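Side-chain contacts in threonine synthase (Brucella melitensis bv. 1, PDB 4F4F), which probably catalyses the last step of threonine biosynthesis, converting O-phospho-L-homoserine and water into L-threonine and phosphate with pyridoxal 5'-phosphate as cofactor: residues Lys7-Arg12 against His329-Ala334; Tyr35-Tyr40 against Thr65-Gly70; Phe166-Asn171 against Lys456-Tyr461. All blocks are in the same frame, centred on the assembly; numbering follows the deposited sequence.

Interaction 1: residues Lys7-Arg12 against His329-Ala334; sequences KYVSTR and HGRDAA
Ala333 packs its methyl group against the backbone at the end of Lys7-Arg12. Its CB lies 3.5 Å from Arg12 C and 3.7 Å from Arg12 O, and the carbonyl oxygen Thr11 O comes within 3.7 Å of Ala333 CA. This is the tight part: a small side chain in the first turn of helix 333-346 lets the two backbones close to 4.7 Å between Arg12 CA and Ala333 CA. An ST turn shapes the loop here, Arg12 N donating to Ser10 OG over 3.1 Å in a nearly straight bond (174°).

The other part is looser. Arg331, its chain extended from CG to NE, crosses Val9 at about a right angle and brings NH1 to 3.8 Å from Val9 CG2, a methyl that stands oblique to the guanidinium plane. Its polar end is engaged elsewhere: NH2 makes a salt bridge with Glu327 and a hydrogen bond with Pro37 O. The solvent side is the exposed turn at Gly330, the C' residue of the Schellman motif ending helix 321-328.

No hydrogen bond crosses between the segments, and Thr11 O is buried here with no polar partner. The polar hold therefore comes from their neighbours: Glu322 takes Arg12 NE and Thr11 OG1, while Arg337 bonds Arg12 O, tying the loop after strand 8-10 to helices 321-328 and 333-346 at the protein surface.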
ATOM      1  N   LYS A   7      -3.303 -17.476  13.454  1.00 16.52           N
ATOM      2  CA  LYS A   7      -3.266 -16.479  14.515  1.00 16.05           C
ATOM      3  C   LYS A   7      -2.293 -15.379  14.106  1.00 14.55           C
ATOM      4  O   LYS A   7      -1.449 -15.585  13.238  1.00 12.92           O
ATOM      5  CB  LYS A   7      -2.823 -17.121  15.841  1.00 16.87           C
ATOM      6  N   TYR A   8      -2.428 -14.235  14.770  1.00 13.75           N
ATOM      7  CA  TYR A   8      -1.687 -13.051  14.472  1.00 12.48           C
ATOM      8  C   TYR A   8      -1.098 -12.520  15.760  1.00 12.07           C
ATOM      9  O   TYR A   8      -1.791 -12.406  16.760  1.00 13.10           O
ATOM     10  CB  TYR A   8      -2.608 -12.015  13.822  1.00 12.24           C
ATOM     11  CG  TYR A   8      -2.929 -12.394  12.392  1.00 11.86           C
ATOM     12  CD1 TYR A   8      -2.118 -11.962  11.346  1.00 11.58           C
ATOM     13  CD2 TYR A   8      -4.040 -13.186  12.078  1.00 12.54           C
ATOM     14  CE1 TYR A   8      -2.374 -12.324  10.022  1.00 11.37           C
ATOM     15  CE2 TYR A   8      -4.298 -13.591  10.767  1.00 12.43           C
ATOM     16  CZ  TYR A   8      -3.478 -13.144   9.738  1.00 12.05           C
ATOM     17  OH  TYR A   8      -3.722 -13.497   8.421  1.00 11.96           O
ATOM     18  N   VAL A   9       0.194 -12.222  15.721  1.00 11.24           N
ATOM     19  CA  VAL A   9       0.946 -11.768  16.883  1.00 11.12           C
ATOM     20  C   VAL A   9       1.514 -10.358  16.611  1.00 10.88           C
ATOM     21  O   VAL A   9       1.711  -9.975  15.449  1.00 10.73           O
ATOM     22  CB  VAL A   9       2.095 -12.750  17.249  1.00 11.24           C
ATOM     23  CG1 VAL A   9       1.508 -14.162  17.523  1.00 12.11           C
ATOM     24  CG2 VAL A   9       3.176 -12.762  16.173  1.00 10.03           C
ATOM     25  N   SER A  10       1.773  -9.596  17.679  1.00 10.63           N
ATOM     26  CA  SER A  10       2.349  -8.269  17.533  1.00 10.68           C
ATOM     27  C   SER A  10       3.853  -8.297  17.471  1.00 10.54           C
ATOM     28  O   SER A  10       4.529  -9.034  18.233  1.00 11.01           O
ATOM     29  CB  SER A  10       1.930  -7.383  18.724  1.00 11.72           C
ATOM     30  OG  SER A  10       2.529  -6.117  18.647  1.00 11.73           O
ATOM     31  N   THR A  11       4.395  -7.424  16.647  1.00 10.35           N
ATOM     32  CA  THR A  11       5.812  -7.135  16.690  1.00 10.41           C
ATOM     33  C   THR A  11       6.386  -6.705  18.057  1.00 10.97           C
ATOM     34  O   THR A  11       7.614  -6.752  18.220  1.00 10.98           O
ATOM     35  CB  THR A  11       6.187  -6.065  15.651  1.00 10.64           C
ATOM     36  OG1 THR A  11       5.436  -4.865  15.899  1.00 10.50           O
ATOM     37  CG2 THR A  11       5.958  -6.601  14.175  1.00 10.44           C
ATOM     38  N   ARG A  12       5.556  -6.251  18.999  1.00 11.33           N
ATOM     39  CA  ARG A  12       6.054  -5.804  20.291  1.00 12.36           C
ATOM     40  C   ARG A  12       5.771  -6.806  21.411  1.00 13.01           C
ATOM     41  O   ARG A  12       6.051  -6.555  22.597  1.00 13.97           O
ATOM     42  CB  ARG A  12       5.563  -4.372  20.612  1.00 12.80           C
ATOM     43  CG  ARG A  12       6.204  -3.402  19.600  1.00 12.41           C
ATOM     44  CD  ARG A  12       6.062  -1.914  19.930  1.00 13.01           C
ATOM     45  NE  ARG A  12       6.283  -1.129  18.706  1.00 13.02           N
ATOM     46  CZ  ARG A  12       6.229   0.193  18.640  1.00 13.72           C
ATOM     47  NH1 ARG A  12       5.933   0.898  19.728  1.00 14.00           N
ATOM     48  NH2 ARG A  12       6.427   0.800  17.470  1.00 14.07           N
ATOM     49  N   HIS A 329      15.099  -9.905  13.612  1.00 13.58           N
ATOM     50  CA  HIS A 329      15.588 -10.147  14.974  1.00 14.23           C
ATOM     51  C   HIS A 329      15.132 -11.482  15.492  1.00 14.14           C
ATOM     52  O   HIS A 329      15.129 -11.723  16.689  1.00 14.12           O
ATOM     53  CB  HIS A 329      15.126  -9.022  15.913  1.00 14.33           C
ATOM     54  CG  HIS A 329      15.839  -7.706  15.678  1.00 14.79           C
ATOM     55  ND1 HIS A 329      15.558  -6.906  14.623  1.00 14.72           N
ATOM     56  CD2 HIS A 329      16.852  -7.074  16.388  1.00 15.45           C
ATOM     57  CE1 HIS A 329      16.356  -5.823  14.655  1.00 15.17           C
ATOM     58  NE2 HIS A 329      17.167  -5.931  15.722  1.00 15.57           N
ATOM     59  N   GLY A 330      14.669 -12.334  14.597  1.00 13.84           N
ATOM     60  CA  GLY A 330      14.148 -13.625  14.986  1.00 14.41           C
ATOM     61  C   GLY A 330      12.956 -13.531  15.916  1.00 14.27           C
ATOM     62  O   GLY A 330      12.805 -14.343  16.807  1.00 15.12           O
ATOM     63  N   ARG A 331      12.105 -12.556  15.663  1.00 13.91           N
ATOM     64  CA  ARG A 331      10.876 -12.310  16.401  1.00 13.48           C
ATOM     65  C   ARG A 331      11.133 -12.039  17.893  1.00 13.84           C
ATOM     66  O   ARG A 331      10.337 -12.384  18.765  1.00 14.09           O
ATOM     67  CB  ARG A 331       9.873 -13.427  16.114  1.00 13.52           C
ATOM     68  CG  ARG A 331       9.432 -13.457  14.652  1.00 13.25           C
ATOM     69  CD  ARG A 331       8.123 -14.203  14.471  1.00 13.24           C
ATOM     70  NE  ARG A 331       7.512 -13.919  13.188  1.00 12.99           N
ATOM     71  CZ  ARG A 331       6.231 -14.155  12.882  1.00 13.36           C
ATOM     72  NH1 ARG A 331       5.396 -14.697  13.758  1.00 13.67           N
ATOM     73  NH2 ARG A 331       5.770 -13.850  11.672  1.00 13.33           N
ATOM     74  N   ASP A 332      12.250 -11.354  18.162  1.00 13.79           N
ATOM     75  CA  ASP A 332      12.606 -10.888  19.498  1.00 14.29           C
ATOM     76  C   ASP A 332      11.878  -9.536  19.729  1.00 13.84           C
ATOM     77  O   ASP A 332      12.332  -8.480  19.298  1.00 13.61           O
ATOM     78  CB  ASP A 332      14.141 -10.750  19.582  1.00 15.04           C
ATOM     79  CG  ASP A 332      14.648 -10.222  20.916  1.00 16.07           C
ATOM     80  OD1 ASP A 332      13.846  -9.757  21.751  1.00 15.94           O
ATOM     81  OD2 ASP A 332      15.909 -10.228  21.085  1.00 16.78           O
ATOM     82  N   ALA A 333      10.728  -9.613  20.385  1.00 13.53           N
ATOM     83  CA  ALA A 333       9.888  -8.458  20.652  1.00 13.40           C
ATOM     84  C   ALA A 333      10.570  -7.427  21.543  1.00 13.66           C
ATOM     85  O   ALA A 333      10.379  -6.213  21.352  1.00 13.56           O
ATOM     86  CB  ALA A 333       8.576  -8.893  21.260  1.00 13.29           C
ATOM     87  N   ALA A 334      11.345  -7.895  22.527  1.00 13.61           N
ATOM     88  CA  ALA A 334      12.102  -6.964  23.360  1.00 13.98           C
ATOM     89  C   ALA A 334      13.083  -6.125  22.507  1.00 13.92           C
ATOM     90  O   ALA A 334      13.197  -4.917  22.695  1.00 14.13           O
ATOM     91  CB  ALA A 334      12.828  -7.704  24.476  1.00 14.30           C
TER

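Interaction 2: residues Tyr35-Tyr40 against Thr65-Gly70; sequences YLPQEY and TPFTGG
The Phe67 ring meets both Pro37 and Tyr40 at its edge, and neither of them lies over a face. Pro37 CG sits in the plane of the ring, 3.8 Å from Phe67 CE1 and 4.2 Å from Phe67 CD1, so that the CD1-CE1 side of the phenyl rim rests on the proline CG. The same CE1 also approaches the Tyr40 ring, obliquely, with Phe67 CE1 4.4 Å from Tyr40 CD1, a looser touch than that to the proline. A single corner of the phenylalanine is thus shared between an aliphatic ring and an aromatic one, and Pro41 adds a further apolar contact.

Phe67 holds CG anti to its carbonyl carbon (chi1 -69°), which swings the ring out of the 65-68 turn toward the strand; the backbones stay 7.7 Å apart between Pro37 CA and Phe67 CA. The turn is pinned by Thr65 O, which accepts from Thr68 N at 3.0 Å and from Thr68 OG1 at 2.7 Å. The hydroxyl comes in the carbonyl plane, on a lone pair, at a C=O...donor angle of 137°.

Around the contact, Trp229 packs on Pro37, and Phe266 and Val270 of helix 263-274 pack on Tyr40.

All three touching side chains are buried and no hydrogen bond joins the segments, so the contact itself is hydrophobic. It packs strand 35-37 and the following loop against the turn after helix 56-64 inside the N-terminal region. The polar end of Tyr40 reaches past it to Glu327 of helix 321-328, where its hydroxyl is hydrogen-bonded to OE2, the same carboxylate oxygen that receives the salt bridge from Arg331.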
ATOM      1  N   TYR A  35       0.546  -6.227  13.685  1.00 11.53           N
ATOM      2  CA  TYR A  35       0.211  -7.652  13.583  1.00 11.37           C
ATOM      3  C   TYR A  35       0.845  -8.377  12.394  1.00 11.25           C
ATOM      4  O   TYR A  35       0.887  -7.858  11.283  1.00 11.66           O
ATOM      5  CB  TYR A  35      -1.319  -7.841  13.601  1.00 11.79           C
ATOM      6  CG  TYR A  35      -1.857  -7.830  14.999  1.00 12.42           C
ATOM      7  CD1 TYR A  35      -1.582  -8.878  15.849  1.00 12.36           C
ATOM      8  CD2 TYR A  35      -2.633  -6.784  15.484  1.00 13.34           C
ATOM      9  CE1 TYR A  35      -2.027  -8.904  17.140  1.00 13.10           C
ATOM     10  CE2 TYR A  35      -3.125  -6.804  16.790  1.00 14.12           C
ATOM     11  CZ  TYR A  35      -2.834  -7.882  17.615  1.00 13.87           C
ATOM     12  OH  TYR A  35      -3.287  -7.966  18.938  1.00 14.62           O
ATOM     13  N   LEU A  36       1.326  -9.591  12.660  1.00 10.99           N
ATOM     14  CA  LEU A  36       1.875 -10.478  11.646  1.00 10.92           C
ATOM     15  C   LEU A  36       1.396 -11.897  11.884  1.00 10.71           C
ATOM     16  O   LEU A  36       1.098 -12.261  13.012  1.00 10.81           O
ATOM     17  CB  LEU A  36       3.399 -10.497  11.691  1.00 10.73           C
ATOM     18  CG  LEU A  36       4.159  -9.310  11.141  1.00 11.22           C
ATOM     19  CD1 LEU A  36       5.648  -9.417  11.565  1.00 10.95           C
ATOM     20  CD2 LEU A  36       3.995  -9.233   9.625  1.00 11.40           C
ATOM     21  N   PRO A  37       1.335 -12.716  10.814  1.00 11.08           N
ATOM     22  CA  PRO A  37       0.982 -14.097  11.007  1.00 11.77           C
ATOM     23  C   PRO A  37       1.900 -14.814  11.967  1.00 12.13           C
ATOM     24  O   PRO A  37       3.085 -14.592  11.940  1.00 12.15           O
ATOM     25  CB  PRO A  37       1.080 -14.724   9.609  1.00 11.71           C
ATOM     26  CG  PRO A  37       1.309 -13.653   8.687  1.00 11.81           C
ATOM     27  CD  PRO A  37       1.478 -12.357   9.392  1.00 11.50           C
ATOM     28  N   GLN A  38       1.324 -15.666  12.817  1.00 13.11           N
ATOM     29  CA  GLN A  38       2.105 -16.440  13.758  1.00 14.36           C
ATOM     30  C   GLN A  38       3.015 -17.409  12.989  1.00 14.72           C
ATOM     31  O   GLN A  38       4.103 -17.753  13.443  1.00 14.24           O
ATOM     32  CB  GLN A  38       1.156 -17.211  14.640  1.00 16.06           C
ATOM     33  CG  GLN A  38       1.823 -18.024  15.731  1.00 17.82           C
ATOM     34  CD  GLN A  38       0.805 -18.761  16.538  1.00 19.90           C
ATOM     35  OE1 GLN A  38       0.299 -19.807  16.123  1.00 22.59           O
ATOM     36  NE2 GLN A  38       0.513 -18.246  17.696  1.00 20.72           N
ATOM     37  N   GLU A  39       2.521 -17.878  11.846  1.00 15.09           N
ATOM     38  CA  GLU A  39       3.332 -18.624  10.897  1.00 16.53           C
ATOM     39  C   GLU A  39       2.874 -18.302   9.500  1.00 15.11           C
ATOM     40  O   GLU A  39       1.729 -17.872   9.289  1.00 15.18           O
ATOM     41  CB  GLU A  39       3.199 -20.127  11.098  1.00 19.70           C
ATOM     42  CG  GLU A  39       1.782 -20.624  10.964  1.00 22.63           C
ATOM     43  CD  GLU A  39       1.230 -21.092  12.287  1.00 26.92           C
ATOM     44  OE1 GLU A  39       0.413 -22.040  12.232  1.00 33.31           O
ATOM     45  OE2 GLU A  39       1.625 -20.560  13.366  1.00 28.62           O
ATOM     46  N   TYR A  40       3.766 -18.512   8.542  1.00 13.90           N
ATOM     47  CA  TYR A  40       3.433 -18.253   7.160  1.00 12.99           C
ATOM     48  C   TYR A  40       2.910 -19.509   6.476  1.00 13.40           C
ATOM     49  O   TYR A  40       3.505 -20.578   6.571  1.00 13.04           O
ATOM     50  CB  TYR A  40       4.621 -17.685   6.407  1.00 13.19           C
ATOM     51  CG  TYR A  40       4.889 -16.279   6.832  1.00 12.70           C
ATOM     52  CD1 TYR A  40       4.064 -15.243   6.436  1.00 12.55           C
ATOM     53  CD2 TYR A  40       5.911 -15.997   7.723  1.00 12.79           C
ATOM     54  CE1 TYR A  40       4.301 -13.955   6.844  1.00 12.45           C
ATOM     55  CE2 TYR A  40       6.140 -14.704   8.144  1.00 12.40           C
ATOM     56  CZ  TYR A  40       5.342 -13.702   7.709  1.00 12.12           C
ATOM     57  OH  TYR A  40       5.604 -12.460   8.195  1.00 11.72           O
ATOM     58  N   THR A  65      -6.394 -17.395   1.049  1.00 12.40           N
ATOM     59  CA  THR A  65      -7.313 -18.127   1.906  1.00 13.07           C
ATOM     60  C   THR A  65      -6.689 -18.596   3.241  1.00 13.50           C
ATOM     61  O   THR A  65      -7.313 -18.449   4.290  1.00 13.54           O
ATOM     62  CB  THR A  65      -7.971 -19.318   1.144  1.00 13.63           C
ATOM     63  OG1 THR A  65      -8.810 -18.800   0.131  1.00 13.51           O
ATOM     64  CG2 THR A  65      -8.845 -20.217   2.027  1.00 14.48           C
ATOM     65  N   PRO A  66      -5.444 -19.119   3.208  1.00 13.97           N
ATOM     66  CA  PRO A  66      -4.867 -19.614   4.465  1.00 14.46           C
ATOM     67  C   PRO A  66      -4.741 -18.513   5.508  1.00 14.14           C
ATOM     68  O   PRO A  66      -4.814 -18.795   6.696  1.00 14.54           O
ATOM     69  CB  PRO A  66      -3.483 -20.142   4.073  1.00 14.62           C
ATOM     70  CG  PRO A  66      -3.529 -20.334   2.594  1.00 14.79           C
ATOM     71  CD  PRO A  66      -4.638 -19.477   2.033  1.00 14.13           C
ATOM     72  N   PHE A  67      -4.518 -17.275   5.072  1.00 13.68           N
ATOM     73  CA  PHE A  67      -4.435 -16.154   5.998  1.00 13.73           C
ATOM     74  C   PHE A  67      -5.725 -15.831   6.757  1.00 14.52           C
ATOM     75  O   PHE A  67      -5.661 -15.217   7.839  1.00 14.31           O
ATOM     76  CB  PHE A  67      -3.937 -14.885   5.284  1.00 13.20           C
ATOM     77  CG  PHE A  67      -2.501 -14.950   4.858  1.00 13.04           C
ATOM     78  CD1 PHE A  67      -1.490 -14.804   5.778  1.00 13.25           C
ATOM     79  CD2 PHE A  67      -2.158 -15.149   3.534  1.00 13.00           C
ATOM     80  CE1 PHE A  67      -0.156 -14.863   5.403  1.00 12.99           C
ATOM     81  CE2 PHE A  67      -0.829 -15.208   3.126  1.00 12.88           C
ATOM     82  CZ  PHE A  67       0.185 -15.047   4.065  1.00 13.15           C
ATOM     83  N   THR A  68      -6.876 -16.222   6.200  1.00 14.97           N
ATOM     84  CA  THR A  68      -8.179 -15.920   6.794  1.00 15.81           C
ATOM     85  C   THR A  68      -8.662 -16.897   7.851  1.00 17.25           C
ATOM     86  O   THR A  68      -9.704 -16.660   8.475  1.00 17.77           O
ATOM     87  CB  THR A  68      -9.275 -15.792   5.723  1.00 15.84           C
ATOM     88  OG1 THR A  68      -9.521 -17.062   5.117  1.00 16.00           O
ATOM     89  CG2 THR A  68      -8.853 -14.787   4.657  1.00 15.14           C
ATOM     90  N   GLY A  69      -7.911 -17.985   8.051  1.00 18.22           N
ATOM     91  CA  GLY A  69      -8.090 -18.876   9.196  1.00 19.67           C
ATOM     92  C   GLY A  69      -9.451 -19.543   9.235  1.00 21.05           C
ATOM     93  O   GLY A  69      -9.982 -19.826  10.310  1.00 21.44           O
ATOM     94  N   GLY A  70     -10.043 -19.747   8.066  1.00 20.95           N
ATOM     95  CA  GLY A  70     -11.376 -20.312   8.001  1.00 21.91           C
ATOM     96  C   GLY A  70     -12.515 -19.411   8.443  1.00 22.22           C
ATOM     97  O   GLY A  70     -13.636 -19.883   8.575  1.00 23.24           O
TER

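Interaction 3: residues Phe166-Asn171 against Lys456-Tyr461; sequences FILFPN and KIVEEY
Phe166 and Tyr461, which bury more surface here than any other pair, meet rim to rim. Phe166 CE2 lies 3.7 Å from Tyr461 CE1, each ring presenting its edge in or near the plane of the other, while the two side chains run obliquely across one another. Tyr461 has CG anti to its backbone N (chi1 -178°), which carries the ring away from its helix to the strand. Its hydroxyl is hydrogen-bonded to His191, whose imidazole also stacks with the Phe166 ring, so one histidine serves both partners of the pair.

The second meeting point is aliphatic. Leu168 and Val458 reach toward each other tip to tip, with Leu168 CD2 4.1 Å from Val458 CG1. Phe166 and Leu168 are two apart on the strand and so both point toward the helix. No hydrogen bond spans the segments.

This is plain alpha/beta packing away from the cofactor site, in line with the Rossmann-like clan of these families. Strand 163-170 runs in a parallel sheet between strands 139-144 and 190-196. Helix 455-465 follows the edge strand 449-452 and lies against one face of that sheet. Helix 199-211 flanks it, with Leu205 touching Leu168 and Met209 touching Val458.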
ATOM      1  N   PHE A 166     -15.279   9.104   5.614  1.00 12.67           N
ATOM      2  CA  PHE A 166     -15.042  10.528   5.662  1.00 12.65           C
ATOM      3  C   PHE A 166     -13.538  10.753   5.446  1.00 12.13           C
ATOM      4  O   PHE A 166     -12.707  10.256   6.209  1.00 12.77           O
ATOM      5  CB  PHE A 166     -15.468  11.118   7.031  1.00 13.09           C
ATOM      6  CG  PHE A 166     -16.901  10.828   7.390  1.00 13.85           C
ATOM      7  CD1 PHE A 166     -17.282   9.549   7.766  1.00 14.36           C
ATOM      8  CD2 PHE A 166     -17.870  11.811   7.309  1.00 14.47           C
ATOM      9  CE1 PHE A 166     -18.616   9.274   8.061  1.00 15.54           C
ATOM     10  CE2 PHE A 166     -19.187  11.543   7.606  1.00 15.62           C
ATOM     11  CZ  PHE A 166     -19.569  10.279   7.997  1.00 15.79           C
ATOM     12  N   ILE A 167     -13.211  11.471   4.378  1.00 12.14           N
ATOM     13  CA  ILE A 167     -11.837  11.817   4.065  1.00 11.56           C
ATOM     14  C   ILE A 167     -11.699  13.331   4.099  1.00 11.71           C
ATOM     15  O   ILE A 167     -12.448  14.072   3.404  1.00 11.62           O
ATOM     16  CB  ILE A 167     -11.443  11.310   2.688  1.00 12.00           C
ATOM     17  CG1 ILE A 167     -11.476   9.762   2.622  1.00 12.04           C
ATOM     18  CG2 ILE A 167     -10.072  11.898   2.309  1.00 11.95           C
ATOM     19  CD1 ILE A 167     -10.500   9.025   3.536  1.00 12.22           C
ATOM     20  N   LEU A 168     -10.754  13.781   4.911  1.00 11.83           N
ATOM     21  CA  LEU A 168     -10.432  15.171   5.028  1.00 12.51           C
ATOM     22  C   LEU A 168      -9.212  15.465   4.133  1.00 12.76           C
ATOM     23  O   LEU A 168      -8.192  14.744   4.186  1.00 12.95           O
ATOM     24  CB  LEU A 168     -10.094  15.490   6.499  1.00 13.11           C
ATOM     25  CG  LEU A 168     -11.172  15.423   7.590  1.00 13.00           C
ATOM     26  CD1 LEU A 168     -11.769  14.037   7.779  1.00 13.06           C
ATOM     27  CD2 LEU A 168     -10.641  15.945   8.904  1.00 13.31           C
ATOM     28  N   PHE A 169      -9.322  16.522   3.337  1.00 13.05           N
ATOM     29  CA  PHE A 169      -8.241  16.986   2.476  1.00 13.49           C
ATOM     30  C   PHE A 169      -8.193  18.509   2.466  1.00 13.90           C
ATOM     31  O   PHE A 169      -9.197  19.162   2.769  1.00 13.58           O
ATOM     32  CB  PHE A 169      -8.420  16.444   1.066  1.00 13.91           C
ATOM     33  CG  PHE A 169      -9.666  16.906   0.364  1.00 13.94           C
ATOM     34  CD1 PHE A 169      -9.646  18.050  -0.405  1.00 14.82           C
ATOM     35  CD2 PHE A 169     -10.828  16.150   0.412  1.00 13.87           C
ATOM     36  CE1 PHE A 169     -10.768  18.465  -1.071  1.00 15.26           C
ATOM     37  CE2 PHE A 169     -11.983  16.593  -0.236  1.00 14.44           C
ATOM     38  CZ  PHE A 169     -11.942  17.739  -0.976  1.00 15.02           C
ATOM     39  N   PRO A 170      -7.031  19.081   2.141  1.00 14.74           N
ATOM     40  CA  PRO A 170      -6.901  20.533   2.286  1.00 15.19           C
ATOM     41  C   PRO A 170      -7.578  21.277   1.149  1.00 15.43           C
ATOM     42  O   PRO A 170      -7.310  21.009  -0.031  1.00 15.68           O
ATOM     43  CB  PRO A 170      -5.399  20.759   2.280  1.00 16.48           C
ATOM     44  CG  PRO A 170      -4.832  19.564   1.581  1.00 16.81           C
ATOM     45  CD  PRO A 170      -5.731  18.425   1.934  1.00 15.37           C
ATOM     46  N   ASN A 171      -8.433  22.228   1.509  1.00 15.18           N
ATOM     47  CA  ASN A 171      -9.188  22.991   0.554  1.00 15.70           C
ATOM     48  C   ASN A 171      -8.255  23.699  -0.435  1.00 17.09           C
ATOM     49  O   ASN A 171      -7.295  24.346  -0.042  1.00 17.92           O
ATOM     50  CB  ASN A 171     -10.086  23.999   1.293  1.00 15.31           C
ATOM     51  CG  ASN A 171     -10.952  24.792   0.361  1.00 15.94           C
ATOM     52  OD1 ASN A 171     -10.732  25.986   0.128  1.00 16.09           O
ATOM     53  ND2 ASN A 171     -11.942  24.140  -0.180  1.00 15.40           N
ATOM     54  N   LYS A 456     -14.512  20.110  16.790  1.00 22.91           N
ATOM     55  CA  LYS A 456     -15.966  20.003  17.048  1.00 23.50           C
ATOM     56  C   LYS A 456     -16.833  20.116  15.776  1.00 22.50           C
ATOM     57  O   LYS A 456     -17.871  19.457  15.657  1.00 21.99           O
ATOM     58  CB  LYS A 456     -16.442  21.078  18.075  1.00 25.23           C
ATOM     59  N   ILE A 457     -16.442  20.982  14.842  1.00 21.91           N
ATOM     60  CA  ILE A 457     -17.175  21.111  13.577  1.00 21.32           C
ATOM     61  C   ILE A 457     -17.111  19.774  12.794  1.00 20.12           C
ATOM     62  O   ILE A 457     -18.136  19.267  12.339  1.00 19.99           O
ATOM     63  CB  ILE A 457     -16.639  22.293  12.719  1.00 21.57           C
ATOM     64  CG1 ILE A 457     -16.970  23.640  13.397  1.00 22.84           C
ATOM     65  CG2 ILE A 457     -17.189  22.220  11.292  1.00 21.12           C
ATOM     66  CD1 ILE A 457     -16.411  24.878  12.684  1.00 23.33           C
ATOM     67  N   VAL A 458     -15.914  19.199  12.674  1.00 18.90           N
ATOM     68  CA  VAL A 458     -15.731  17.954  11.925  1.00 17.87           C
ATOM     69  C   VAL A 458     -16.471  16.811  12.652  1.00 18.96           C
ATOM     70  O   VAL A 458     -17.165  16.014  12.010  1.00 18.14           O
ATOM     71  CB  VAL A 458     -14.235  17.625  11.691  1.00 17.02           C
ATOM     72  CG1 VAL A 458     -14.084  16.266  11.028  1.00 16.06           C
ATOM     73  CG2 VAL A 458     -13.564  18.697  10.832  1.00 16.11           C
ATOM     74  N   GLU A 459     -16.383  16.767  13.987  1.00 20.01           N
ATOM     75  CA  GLU A 459     -17.017  15.655  14.703  1.00 21.40           C
ATOM     76  C   GLU A 459     -18.521  15.739  14.525  1.00 22.04           C
ATOM     77  O   GLU A 459     -19.171  14.715  14.354  1.00 22.26           O
ATOM     78  CB  GLU A 459     -16.683  15.654  16.198  1.00 22.90           C
ATOM     79  CG  GLU A 459     -15.299  15.117  16.515  1.00 23.16           C
ATOM     80  CD  GLU A 459     -15.027  15.022  18.008  1.00 25.08           C
ATOM     81  OE1 GLU A 459     -15.869  15.499  18.788  1.00 27.62           O
ATOM     82  OE2 GLU A 459     -13.986  14.453  18.410  1.00 25.48           O
ATOM     83  N   GLU A 460     -19.076  16.953  14.580  1.00 22.81           N
ATOM     84  CA  GLU A 460     -20.532  17.144  14.400  1.00 23.93           C
ATOM     85  C   GLU A 460     -20.968  16.682  12.997  1.00 23.07           C
ATOM     86  O   GLU A 460     -22.016  16.051  12.827  1.00 23.46           O
ATOM     87  CB  GLU A 460     -20.977  18.617  14.666  1.00 24.20           C
ATOM     88  N   TYR A 461     -20.177  17.008  11.989  1.00 22.27           N
ATOM     89  CA  TYR A 461     -20.510  16.568  10.623  1.00 22.55           C
ATOM     90  C   TYR A 461     -20.512  15.045  10.574  1.00 22.58           C
ATOM     91  O   TYR A 461     -21.455  14.431  10.076  1.00 23.72           O
ATOM     92  CB  TYR A 461     -19.568  17.173   9.542  1.00 21.82           C
ATOM     93  CG  TYR A 461     -19.970  16.734   8.152  1.00 21.94           C
ATOM     94  CD1 TYR A 461     -19.639  15.457   7.697  1.00 21.89           C
ATOM     95  CD2 TYR A 461     -20.725  17.564   7.299  1.00 23.30           C
ATOM     96  CE1 TYR A 461     -20.056  15.004   6.455  1.00 22.24           C
ATOM     97  CE2 TYR A 461     -21.116  17.118   6.032  1.00 23.38           C
ATOM     98  CZ  TYR A 461     -20.785  15.839   5.623  1.00 22.93           C
ATOM     99  OH  TYR A 461     -21.153  15.331   4.382  1.00 24.65           O
TER

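Overall arrangement
Interactions 1 and 2 are neighbours, their centres 14 Å apart, and both use the two-stranded antiparallel sheet of strands 8-10 and 35-37. Tyr8 OH, 2.7 Å from Phe67 O in a probable hydrogen bond, joins them. Along the chain, interaction 2 falls between the two halves of interaction 1 and closes before interaction 3 opens, whereas the segments of interactions 1 and 3 alternate. Interaction 3 stands apart, its centre about 36 Å and 35 Å from those of interactions 1 and 2. The first two fasten the N-terminal region, with Thr11 and Tyr40 each about 11 Å, side chain to side chain, from the cofactor-binding Phe262; the third holds the C-terminal helix on the five-stranded parallel sheet.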